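Local coordinates for protein peptidoglycan glycosyltransferase (Eggerthella lenta, PDB 4MNR) that belongs to the penicillin-binding proteins and carries a transpeptidase-type domain of the beta-lactamase-like fold, preceded by a dimerisation-type domain, at residues A[173-178]-A[430-435]; A[194-197]-A[202-205]; A[388-393]-A[438-443]. One frame throughout, in Å; residues are numbered along the deposited sequence.

Overall arrangement
All three contacts lie within the transpeptidase-family region of the chain. Segment 173-178, in the loop after helix 156-165, opens contact 1, which closes only at 430-435, on strand 425-431 of the five-stranded antiparallel sheet and the turn next to it. Contact 2 falls within that long span and closes a short loop, joining the end of helix 188-197 to the turn before strand 206-209; its centre is about 31 Å from that of contact 1. Contact 3 opens at 388-393 and closes at 438-443 on helix 438-453, so contacts 1 and 3 cross along the chain. These two also touch, since Ile431 packs on Val438 and Gly439.

Contact 1. Residues A[173-178]-A[430-435]; sequences VDRAAG and VIEDGE
A single salt bridge, Arg175 to Glu432, makes up the whole direct contact between two segments more than 250 residues apart in the chain, and it uses NE of the arginine instead of a terminal nitrogen. NE gives its hydrogen to Glu432 OE2 over 2.9 Å, at an N-H...O angle of 148°. The oxygen sits at the edge of the guanidinium, close to its plane, whereas on the carboxylate side the donor arrives on the syn side and 26° out of plane. The two flat groups are therefore not coplanar, and their planes stand 37° apart. Arg175 reaches across with its chain extended from CG to NE, and meets the similarly extended Glu432 at about a right angle. A water closes the arrangement alongside: it accepts from Arg175 NH2 at 2.9 Å and donates to Glu432 OE1 at 2.6 Å, giving the second carboxylate oxygen an indirect link to the same guanidinium.

In the transpeptidase domain of this penicillin-binding protein, Glu432 lies at the second position of a type II turn, Ile431 to Gly434, at the strand 425-431 region of the antiparallel sheet. Arg175 comes from the loop between helices 156-165 and 188-197, and its side chain also touches Ala131 on neighbouring strand 130-135. Both charged groups have further partners, because Tyr181 OH hydrogen-bonds to Glu432 OE2 and Ser170 OG to Arg175 NH2. OE2 is thus gripped by both the arginine and the tyrosine, which should limit rotation of the carboxylate. Next to the arginine the loop is folded by an Asx motif, in which Asp174 OD1 receives the backbone N-H of Ala177 at 2.9 Å from above the carboxylate plane.

Contact 2. Residues A[194-197]-A[202-205]; sequences TALE and GEDT
Leu196, near the end of helix 188-197, meets Gly202 and Glu203 in the connection between that helix and strand 206-209 of the transpeptidase domain, a connection that includes a type I beta turn from Gly202 to Thr205. The leucine touches the turn through one branch of its side chain. With CG anti to the carbonyl carbon and CD1 anti to CA (chi2 -177°), the other branch, CD2, is the one directed at the turn, and it rests 3.8 Å from Gly202 CA. The same methyl lies 4.0 Å from Glu203 N, so it packs against the backbone where these two residues join.

The chain of Glu203 bends at chi2 (93°), which brings OE1 back towards the leucine, 4.1 Å from Leu196 CD2. This is van der Waals contact, and the polar end has its real partner elsewhere: OE1 forms a salt bridge with Arg373 on helix 368-384. Leu196 also touches Arg373 and Val374, so helix 368-384 meets both partners of the contact.

The turn is braced from within. Thr205 N donates to Gly202 O at 3.0 Å, the bond that closes it, and the Thr205 side chain adds a nearly straight second bond, in which Gly202 N donates to Thr205 OG1 at 2.9 Å and 171°.

Contact 3. Residues A[388-393]-A[438-443]; sequences TAAAIP and VGTAKA
The CG2 methyl of Thr440 and the CB methyls of Ala389 and Ala390 meet where a short 3-10 turn, 388-390, lies against the first turns of helix 438-453 in the transpeptidase fold. Thr440 and Ala389 both set out from their backbones towards the opposing segment. The threonine is turned so that CG2 is anti to its own backbone N (chi1 -57° for OG1), putting a methyl into the contact. That methyl reaches the turn between the two alanines, at 4.0 Å from Ala389 CB and 3.7 Å from Ala390 CB. Small side chains let the backbones come near, with Ala389 CA only 5.2 Å from Ala441 CA.

Ala441 points away from the turn, yet Ala389 CB still meets it, 4.2 Å from Ala441 CA and 4.4 Å from Ala441 CB. On the sheet side, Phe414 of strand 409-418 touches both Ala390 and Thr440, joining turn and helix to the antiparallel sheet. A little further along, Ala391 O accepts a hydrogen bond from Gln444 NE2 of the same helix. The closest approach between the two segments is that of Thr440 CG2 to the backbone, 3.6 Å from Ala390 N.

Contact 1. Residues A[173-178]-A[430-435]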
loop_
_atom_site.group_PDB
_atom_site.type_symbol
_atom_site.label_atom_id
_atom_site.label_comp_id
_atom_site.label_asym_id
_atom_site.label_seq_id
_atom_site.Cartn_x
_atom_site.Cartn_y
_atom_site.Cartn_z
ATOM N N VAL A 173 1.621 2.137 15.991
ATOM C CA VAL A 173 1.162 2.824 14.789
ATOM C C VAL A 173 0.827 1.834 13.683
ATOM O O VAL A 173 1.626 0.957 13.365
ATOM C CB VAL A 173 2.199 3.846 14.284
ATOM C CG1 VAL A 173 1.761 4.452 12.952
ATOM C CG2 VAL A 173 2.429 4.937 15.325
ATOM N N ASP A 174 -0.368 1.969 13.114
ATOM C CA ASP A 174 -0.757 1.182 11.940
ATOM C C ASP A 174 -0.130 1.825 10.711
ATOM O O ASP A 174 -0.599 2.851 10.221
ATOM C CB ASP A 174 -2.289 1.157 11.809
ATOM C CG ASP A 174 -2.783 0.331 10.616
ATOM O OD1 ASP A 174 -2.055 0.171 9.616
ATOM O OD2 ASP A 174 -3.927 -0.165 10.683
ATOM N N ARG A 175 0.942 1.235 10.212
ATOM C CA ARG A 175 1.625 1.816 9.068
ATOM C C ARG A 175 1.074 1.365 7.732
ATOM O O ARG A 175 1.325 2.008 6.717
ATOM C CB ARG A 175 3.118 1.503 9.125
ATOM C CG ARG A 175 3.855 2.315 10.196
ATOM C CD ARG A 175 5.331 1.915 10.256
ATOM N NE ARG A 175 6.115 2.940 10.937
ATOM C CZ ARG A 175 6.211 3.063 12.257
ATOM N NH1 ARG A 175 5.598 2.205 13.060
ATOM N NH2 ARG A 175 6.926 4.053 12.771
ATOM N N ALA A 176 0.364 0.243 7.713
ATOM C CA ALA A 176 -0.125 -0.318 6.451
ATOM C C ALA A 176 -1.366 0.365 5.903
ATOM O O ALA A 176 -1.522 0.510 4.680
ATOM C CB ALA A 176 -0.370 -1.832 6.599
ATOM N N ALA A 177 -2.271 0.736 6.798
ATOM C CA ALA A 177 -3.512 1.383 6.402
ATOM C C ALA A 177 -3.589 2.796 6.954
ATOM O O ALA A 177 -4.240 3.652 6.365
ATOM C CB ALA A 177 -4.701 0.582 6.886
ATOM N N GLY A 178 -2.932 3.025 8.086
ATOM C CA GLY A 178 -3.201 4.205 8.903
ATOM C C GLY A 178 -2.276 5.403 8.790
ATOM O O GLY A 178 -2.472 6.393 9.494
ATOM N N VAL A 430 6.779 -0.737 1.839
ATOM C CA VAL A 430 7.688 0.384 2.072
ATOM C C VAL A 430 8.587 0.036 3.246
ATOM O O VAL A 430 8.128 -0.466 4.280
ATOM C CB VAL A 430 6.957 1.734 2.325
ATOM C CG1 VAL A 430 6.031 1.626 3.541
ATOM C CG2 VAL A 430 8.001 2.866 2.500
ATOM N N ILE A 431 9.881 0.253 3.066
ATOM C CA ILE A 431 10.841 0.107 4.157
ATOM C C ILE A 431 11.391 1.492 4.476
ATOM O O ILE A 431 12.119 2.076 3.671
ATOM C CB ILE A 431 12.033 -0.781 3.743
ATOM C CG1 ILE A 431 11.556 -2.151 3.256
ATOM C CG2 ILE A 431 13.014 -0.920 4.910
ATOM C CD1 ILE A 431 10.907 -2.978 4.316
ATOM N N GLU A 432 11.067 2.025 5.647
ATOM C CA GLU A 432 11.557 3.361 6.002
ATOM C C GLU A 432 13.077 3.391 6.212
ATOM O O GLU A 432 13.656 2.474 6.809
ATOM C CB GLU A 432 10.856 3.893 7.252
ATOM C CG GLU A 432 9.347 4.049 7.096
ATOM C CD GLU A 432 8.670 4.493 8.372
ATOM O OE1 GLU A 432 9.244 5.328 9.111
ATOM O OE2 GLU A 432 7.557 3.999 8.643
ATOM N N ASP A 433 13.713 4.445 5.712
ATOM C CA ASP A 433 15.163 4.617 5.878
ATOM C C ASP A 433 15.931 3.392 5.396
ATOM O O ASP A 433 16.869 2.944 6.056
ATOM C CB ASP A 433 15.499 4.898 7.343
ATOM C CG ASP A 433 14.638 5.998 7.925
ATOM O OD1 ASP A 433 14.595 7.088 7.313
ATOM O OD2 ASP A 433 13.984 5.764 8.965
ATOM N N GLY A 434 15.519 2.848 4.259
ATOM C CA GLY A 434 16.086 1.605 3.766
ATOM C C GLY A 434 17.244 1.808 2.815
ATOM O O GLY A 434 17.357 2.852 2.183
ATOM N N GLU A 435 18.121 0.811 2.734
ATOM C CA GLU A 435 19.208 0.808 1.757
ATOM C C GLU A 435 18.593 0.844 0.367
ATOM O O GLU A 435 17.463 0.410 0.187
ATOM C CB GLU A 435 20.043 -0.467 1.909
ATOM C CG GLU A 435 20.621 -0.682 3.297
ATOM C CD GLU A 435 19.639 -1.303 4.288
ATOM O OE1 GLU A 435 18.473 -1.558 3.918
ATOM O OE2 GLU A 435 20.041 -1.545 5.449
HETATM O O HOH W 1 7.728 6.210 11.017
#

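Contact 2. Residues A[194-197]-A[202-205]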
loop_
_atom_site.group_PDB
_atom_site.type_symbol
_atom_site.label_atom_id
_atom_site.label_comp_id
_atom_site.label_asym_id
_atom_site.label_seq_id
_atom_site.Cartn_x
_atom_site.Cartn_y
_atom_site.Cartn_z
ATOM N N THR A 194 -1.637 7.767 -16.710
ATOM C CA THR A 194 -2.397 8.938 -17.096
ATOM C C THR A 194 -1.941 9.454 -18.456
ATOM O O THR A 194 -2.759 9.824 -19.296
ATOM C CB THR A 194 -2.269 10.040 -16.020
ATOM O OG1 THR A 194 -2.816 9.541 -14.788
ATOM C CG2 THR A 194 -3.065 11.258 -16.435
ATOM N N ALA A 195 -0.626 9.467 -18.671
ATOM C CA ALA A 195 -0.076 9.968 -19.927
ATOM C C ALA A 195 -0.513 9.100 -21.104
ATOM O O ALA A 195 -0.819 9.612 -22.175
ATOM C CB ALA A 195 1.445 10.052 -19.858
ATOM N N LEU A 196 -0.545 7.785 -20.906
ATOM C CA LEU A 196 -0.979 6.897 -21.976
ATOM C C LEU A 196 -2.486 7.005 -22.223
ATOM O O LEU A 196 -2.934 7.032 -23.370
ATOM C CB LEU A 196 -0.587 5.446 -21.664
ATOM C CG LEU A 196 0.909 5.175 -21.484
ATOM C CD1 LEU A 196 1.149 3.684 -21.251
ATOM C CD2 LEU A 196 1.714 5.676 -22.680
ATOM N N GLU A 197 -3.266 7.053 -21.150
ATOM C CA GLU A 197 -4.726 7.150 -21.258
ATOM C C GLU A 197 -5.159 8.422 -21.994
ATOM O O GLU A 197 -6.087 8.399 -22.817
ATOM C CB GLU A 197 -5.367 7.078 -19.859
ATOM C CG GLU A 197 -6.900 7.194 -19.831
ATOM C CD GLU A 197 -7.628 5.848 -19.913
ATOM O OE1 GLU A 197 -6.965 4.797 -19.998
ATOM O OE2 GLU A 197 -8.878 5.841 -19.889
ATOM N N GLY A 202 3.623 8.493 -25.628
ATOM C CA GLY A 202 3.560 7.045 -25.751
ATOM C C GLY A 202 4.828 6.413 -25.210
ATOM O O GLY A 202 5.781 7.120 -24.873
ATOM N N GLU A 203 4.854 5.082 -25.144
ATOM C CA GLU A 203 5.994 4.368 -24.583
ATOM C C GLU A 203 7.270 4.692 -25.342
ATOM O O GLU A 203 8.358 4.655 -24.777
ATOM C CB GLU A 203 5.765 2.853 -24.634
ATOM C CG GLU A 203 4.546 2.353 -23.874
ATOM C CD GLU A 203 3.304 2.262 -24.757
ATOM O OE1 GLU A 203 3.093 3.168 -25.589
ATOM O OE2 GLU A 203 2.543 1.277 -24.623
ATOM N N ASP A 204 7.109 5.021 -26.622
ATOM C CA ASP A 204 8.228 5.288 -27.526
ATOM C C ASP A 204 8.627 6.764 -27.615
ATOM O O ASP A 204 9.567 7.113 -28.336
ATOM C CB ASP A 204 7.900 4.756 -28.930
ATOM C CG ASP A 204 6.552 5.266 -29.460
ATOM O OD1 ASP A 204 6.365 5.299 -30.699
ATOM O OD2 ASP A 204 5.676 5.627 -28.640
ATOM N N THR A 205 7.922 7.631 -26.891
ATOM C CA THR A 205 8.213 9.065 -26.943
ATOM C C THR A 205 9.551 9.341 -26.278
ATOM O O THR A 205 9.803 8.848 -25.194
ATOM C CB THR A 205 7.101 9.885 -26.260
ATOM O OG1 THR A 205 5.869 9.675 -26.970
ATOM C CG2 THR A 205 7.430 11.380 -26.288
#

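Contact 3. Residues A[388-393]-A[438-443]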
loop_
_atom_site.group_PDB
_atom_site.type_symbol
_atom_site.label_atom_id
_atom_site.label_comp_id
_atom_site.label_asym_id
_atom_site.label_seq_id
_atom_site.Cartn_x
_atom_site.Cartn_y
_atom_site.Cartn_z
ATOM N N THR A 388 15.253 -5.549 -10.955
ATOM C CA THR A 388 15.703 -6.930 -11.212
ATOM C C THR A 388 15.687 -7.851 -9.985
ATOM O O THR A 388 15.535 -9.068 -10.128
ATOM C CB THR A 388 17.099 -6.986 -11.879
ATOM O OG1 THR A 388 18.059 -6.306 -11.058
ATOM C CG2 THR A 388 17.051 -6.346 -13.271
ATOM N N ALA A 389 15.834 -7.277 -8.791
ATOM C CA ALA A 389 15.801 -8.063 -7.557
ATOM C C ALA A 389 14.436 -8.692 -7.282
ATOM O O ALA A 389 14.326 -9.587 -6.435
ATOM C CB ALA A 389 16.238 -7.218 -6.352
ATOM N N ALA A 390 13.405 -8.235 -7.983
ATOM C CA ALA A 390 12.066 -8.793 -7.792
ATOM C C ALA A 390 11.804 -10.027 -8.647
ATOM O O ALA A 390 10.756 -10.672 -8.509
ATOM C CB ALA A 390 10.985 -7.724 -8.063
ATOM N N ALA A 391 12.738 -10.371 -9.527
ATOM C CA ALA A 391 12.514 -11.511 -10.418
ATOM C C ALA A 391 12.377 -12.813 -9.642
ATOM O O ALA A 391 13.030 -13.009 -8.617
ATOM C CB ALA A 391 13.623 -11.622 -11.442
ATOM N N ILE A 392 11.508 -13.688 -10.138
ATOM C CA ILE A 392 11.283 -14.997 -9.540
ATOM C C ILE A 392 11.401 -16.054 -10.626
ATOM O O ILE A 392 10.698 -15.989 -11.636
ATOM C CB ILE A 392 9.870 -15.081 -8.905
ATOM C CG1 ILE A 392 9.742 -14.099 -7.746
ATOM C CG2 ILE A 392 9.593 -16.488 -8.396
ATOM C CD1 ILE A 392 8.314 -13.886 -7.249
ATOM N N PRO A 393 12.293 -17.031 -10.424
ATOM C CA PRO A 393 12.510 -18.088 -11.419
ATOM C C PRO A 393 11.215 -18.811 -11.784
ATOM O O PRO A 393 10.546 -19.349 -10.901
ATOM C CB PRO A 393 13.464 -19.042 -10.700
ATOM C CG PRO A 393 14.209 -18.166 -9.748
ATOM C CD PRO A 393 13.230 -17.131 -9.290
ATOM N N VAL A 438 16.105 -2.014 -1.249
ATOM C CA VAL A 438 15.752 -3.046 -0.265
ATOM C C VAL A 438 14.270 -3.419 -0.334
ATOM O O VAL A 438 13.888 -4.574 -0.095
ATOM C CB VAL A 438 16.185 -2.657 1.179
ATOM C CG1 VAL A 438 15.386 -1.466 1.703
ATOM C CG2 VAL A 438 16.056 -3.852 2.125
ATOM N N GLY A 439 13.434 -2.447 -0.687
ATOM C CA GLY A 439 12.010 -2.694 -0.810
ATOM C C GLY A 439 11.748 -3.762 -1.858
ATOM O O GLY A 439 10.955 -4.677 -1.653
ATOM N N THR A 440 12.459 -3.654 -2.975
ATOM C CA THR A 440 12.303 -4.587 -4.079
ATOM C C THR A 440 12.791 -5.977 -3.691
ATOM O O THR A 440 12.154 -6.978 -4.011
ATOM C CB THR A 440 13.095 -4.091 -5.282
ATOM O OG1 THR A 440 12.640 -2.769 -5.606
ATOM C CG2 THR A 440 12.900 -5.029 -6.484
ATOM N N ALA A 441 13.924 -6.027 -2.999
ATOM C CA ALA A 441 14.494 -7.297 -2.566
ATOM C C ALA A 441 13.573 -8.006 -1.574
ATOM O O ALA A 441 13.398 -9.230 -1.629
ATOM C CB ALA A 441 15.867 -7.075 -1.949
ATOM N N LYS A 442 12.982 -7.250 -0.657
ATOM C CA LYS A 442 12.078 -7.864 0.308
ATOM C C LYS A 442 10.748 -8.278 -0.326
ATOM O O LYS A 442 10.174 -9.295 0.056
ATOM C CB LYS A 442 11.826 -6.931 1.491
ATOM C CG LYS A 442 13.061 -6.691 2.340
ATOM C CD LYS A 442 13.656 -7.982 2.857
ATOM C CE LYS A 442 14.735 -7.709 3.884
ATOM N NZ LYS A 442 15.396 -8.973 4.302
ATOM N N ALA A 443 10.262 -7.490 -1.281
ATOM C CA ALA A 443 9.030 -7.821 -1.985
ATOM C C ALA A 443 9.165 -9.163 -2.688
ATOM O O ALA A 443 8.184 -9.890 -2.815
ATOM C CB ALA A 443 8.687 -6.748 -2.998
#